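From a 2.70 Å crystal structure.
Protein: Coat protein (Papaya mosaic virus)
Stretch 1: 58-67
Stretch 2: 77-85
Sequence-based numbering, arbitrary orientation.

Stretch 1 58-67: TVALELVNFC
Stretch 2 (77-85) TVTGPSSIP

How do the two stretches run past each other? Residues 58-67 are helical throughout, part of a longer helix, while 77-85 is an irregular segment with no regular helix or strand, mostly extended but bent at Ser-83. Their directions are opposed: Phe-66 faces Val-78 (CA to CA 7.7 Å), Glu-62 faces Ser-82 (CA to CA 6.8 Å) and Val-59 faces Ser-83 (CA to CA 7.2 Å). One helical flank, Val-59, Glu-62, Leu-63 and Phe-66, meets the loop, and 373 Å² is buried, both sides summed.

What fills the space around Phe-66? Its CA-to-CB bond points toward the loop, and chi1 171° (t) and chi2 91° set the ring, which Thr-77, Val-78 and Thr-79 all touch. Val-78, with chi1 t and backbone angles of -82/122, lays CG1 over one face, and its CG2 lies 4.0 Å from Phe-66 CE2. At the ring edge, Thr-77 O comes within 3.4 Å of Phe-66 CZ. Thr-79, chi1 p, brings OG1 to 3.8 Å from Phe-66 CE1. Val-78 is also a bump for Leu-63 (chi1 t, chi2 p), whose CD1 reaches 4.0 Å from Val-78 CG1.

What holds the middle of the contact? Glu-62, with chi1 m, chi2 t and chi3 40°, extends its carboxylate to Ser-83 and accepts two hydrogen bonds: Ser-83 N to Glu-62 OE1 is 2.8 Å, at 151°, and Ser-83 OG to Glu-62 OE2 is 2.7 Å. Using both oxygens fixes backbone and side chain together. Glu-62 OE1 also packs 3.4 Å from Ser-82 CB.

How is the far end shaped? Ser-82 (-105/-179, chi1 p) accepts a hydrogen bond at OG from Ile-84 N, 2.9 Å away, tying a short turn around Ser-83 (-70/-6, chi1 p). Ile-84, chi1 and chi2 both m, brings CG1 to 4.3 Å from Val-59 CG2 (chi1 t), a looser apolar touch.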

# COMPACT_ATOMS: atom_id res chain seq x y z
N THR A 58 2.48 9.66 -7.70
CA THR A 58 1.32 9.55 -8.57
C THR A 58 1.39 8.29 -9.46
O THR A 58 0.36 7.68 -9.81
CB THR A 58 1.11 10.80 -9.44
OG1 THR A 58 2.18 10.93 -10.38
CG2 THR A 58 1.06 12.06 -8.61
N VAL A 59 2.60 7.90 -9.85
CA VAL A 59 2.73 6.81 -10.80
C VAL A 59 2.56 5.50 -10.00
O VAL A 59 1.83 4.60 -10.42
CB VAL A 59 4.05 6.94 -11.62
CG1 VAL A 59 4.46 5.66 -12.29
CG2 VAL A 59 3.92 8.05 -12.64
N ALA A 60 3.15 5.43 -8.82
CA ALA A 60 2.89 4.30 -7.94
C ALA A 60 1.40 4.13 -7.77
O ALA A 60 0.90 3.01 -7.83
CB ALA A 60 3.52 4.51 -6.59
N LEU A 61 0.68 5.24 -7.57
CA LEU A 61 -0.79 5.13 -7.35
C LEU A 61 -1.56 4.45 -8.48
O LEU A 61 -2.67 3.98 -8.29
CB LEU A 61 -1.43 6.49 -7.12
CG LEU A 61 -1.77 6.97 -5.71
CD1 LEU A 61 -1.84 5.87 -4.73
CD2 LEU A 61 -0.72 7.94 -5.33
N GLU A 62 -0.96 4.45 -9.67
CA GLU A 62 -1.56 3.78 -10.80
C GLU A 62 -1.59 2.28 -10.59
O GLU A 62 -2.56 1.62 -10.94
CB GLU A 62 -0.82 4.11 -12.07
CG GLU A 62 -0.99 5.56 -12.48
CD GLU A 62 -0.13 5.89 -13.68
OE1 GLU A 62 -0.03 5.06 -14.60
OE2 GLU A 62 0.44 7.00 -13.68
N LEU A 63 -0.52 1.75 -9.98
CA LEU A 63 -0.46 0.33 -9.66
C LEU A 63 -1.40 0.05 -8.51
O LEU A 63 -2.15 -0.96 -8.53
CB LEU A 63 0.97 -0.10 -9.33
CG LEU A 63 1.21 -1.50 -8.75
CD1 LEU A 63 0.85 -2.58 -9.73
CD2 LEU A 63 2.65 -1.60 -8.44
N VAL A 64 -1.41 0.96 -7.53
CA VAL A 64 -2.34 0.85 -6.40
C VAL A 64 -3.80 0.78 -6.84
O VAL A 64 -4.57 -0.06 -6.35
CB VAL A 64 -2.15 1.98 -5.38
CG1 VAL A 64 -3.03 1.75 -4.18
CG2 VAL A 64 -0.66 2.08 -4.99
N ASN A 65 -4.18 1.66 -7.76
CA ASN A 65 -5.50 1.61 -8.32
C ASN A 65 -5.79 0.25 -8.92
O ASN A 65 -6.86 -0.30 -8.73
CB ASN A 65 -5.63 2.65 -9.43
CG ASN A 65 -7.10 2.91 -9.84
OD1 ASN A 65 -7.97 3.26 -9.01
ND2 ASN A 65 -7.37 2.77 -11.13
N PHE A 66 -4.83 -0.29 -9.65
CA PHE A 66 -5.07 -1.54 -10.37
C PHE A 66 -5.38 -2.60 -9.33
O PHE A 66 -6.30 -3.41 -9.53
CB PHE A 66 -3.86 -1.96 -11.21
CG PHE A 66 -4.00 -3.34 -11.78
CD1 PHE A 66 -4.58 -3.54 -13.03
CD2 PHE A 66 -3.64 -4.46 -11.02
CE1 PHE A 66 -4.76 -4.84 -13.53
CE2 PHE A 66 -3.81 -5.75 -11.51
CZ PHE A 66 -4.38 -5.95 -12.75
N CYS A 67 -4.63 -2.59 -8.22
CA CYS A 67 -4.79 -3.57 -7.13
C CYS A 67 -6.07 -3.39 -6.34
O CYS A 67 -6.65 -4.39 -5.85
CB CYS A 67 -3.58 -3.58 -6.22
SG CYS A 67 -2.16 -4.28 -7.12
N THR A 77 -2.21 -11.29 -11.51
CA THR A 77 -1.69 -10.89 -12.82
C THR A 77 -1.92 -9.42 -13.09
O THR A 77 -3.03 -8.98 -13.34
CB THR A 77 -2.33 -11.72 -13.92
OG1 THR A 77 -2.43 -13.05 -13.44
CG2 THR A 77 -1.51 -11.68 -15.24
N VAL A 78 -0.84 -8.67 -13.04
CA VAL A 78 -0.86 -7.26 -13.32
C VAL A 78 -0.80 -6.99 -14.85
O VAL A 78 0.16 -7.46 -15.54
CB VAL A 78 0.26 -6.52 -12.53
CG1 VAL A 78 0.17 -5.04 -12.75
CG2 VAL A 78 0.07 -6.80 -11.04
N THR A 79 -1.82 -6.29 -15.37
CA THR A 79 -1.87 -6.00 -16.82
C THR A 79 -2.02 -4.50 -17.15
O THR A 79 -2.34 -3.68 -16.28
CB THR A 79 -3.06 -6.71 -17.52
OG1 THR A 79 -4.28 -6.12 -17.03
CG2 THR A 79 -3.04 -8.20 -17.25
N GLY A 80 -1.85 -4.17 -18.43
CA GLY A 80 -2.09 -2.80 -18.86
C GLY A 80 -0.93 -1.82 -18.68
O GLY A 80 0.02 -2.07 -17.90
N PRO A 81 -0.99 -0.70 -19.41
CA PRO A 81 0.06 0.32 -19.44
C PRO A 81 0.01 1.24 -18.22
O PRO A 81 -1.02 1.30 -17.54
CB PRO A 81 -0.28 1.13 -20.70
CG PRO A 81 -1.82 1.05 -20.74
CD PRO A 81 -2.14 -0.35 -20.28
N SER A 82 1.10 1.97 -17.95
CA SER A 82 1.04 3.06 -17.00
C SER A 82 1.06 4.35 -17.80
O SER A 82 1.15 4.29 -19.02
CB SER A 82 2.24 3.03 -16.05
OG SER A 82 3.33 3.69 -16.64
N SER A 83 1.03 5.50 -17.12
CA SER A 83 1.13 6.78 -17.78
C SER A 83 2.52 7.09 -18.37
O SER A 83 2.66 8.10 -19.08
CB SER A 83 0.66 7.91 -16.87
OG SER A 83 1.56 8.14 -15.81
N ILE A 84 3.52 6.24 -18.11
CA ILE A 84 4.88 6.42 -18.68
C ILE A 84 5.09 5.42 -19.83
O ILE A 84 4.86 4.21 -19.66
CB ILE A 84 6.08 6.29 -17.61
CG1 ILE A 84 5.88 7.15 -16.35
CG2 ILE A 84 7.44 6.59 -18.24
CD1 ILE A 84 5.64 8.61 -16.62
N PRO A 85 5.50 5.91 -21.02
CA PRO A 85 5.54 4.95 -22.13
C PRO A 85 6.68 3.99 -21.93
O PRO A 85 7.76 4.38 -21.41
CB PRO A 85 5.78 5.82 -23.37
CG PRO A 85 5.51 7.27 -22.92
CD PRO A 85 5.92 7.26 -21.46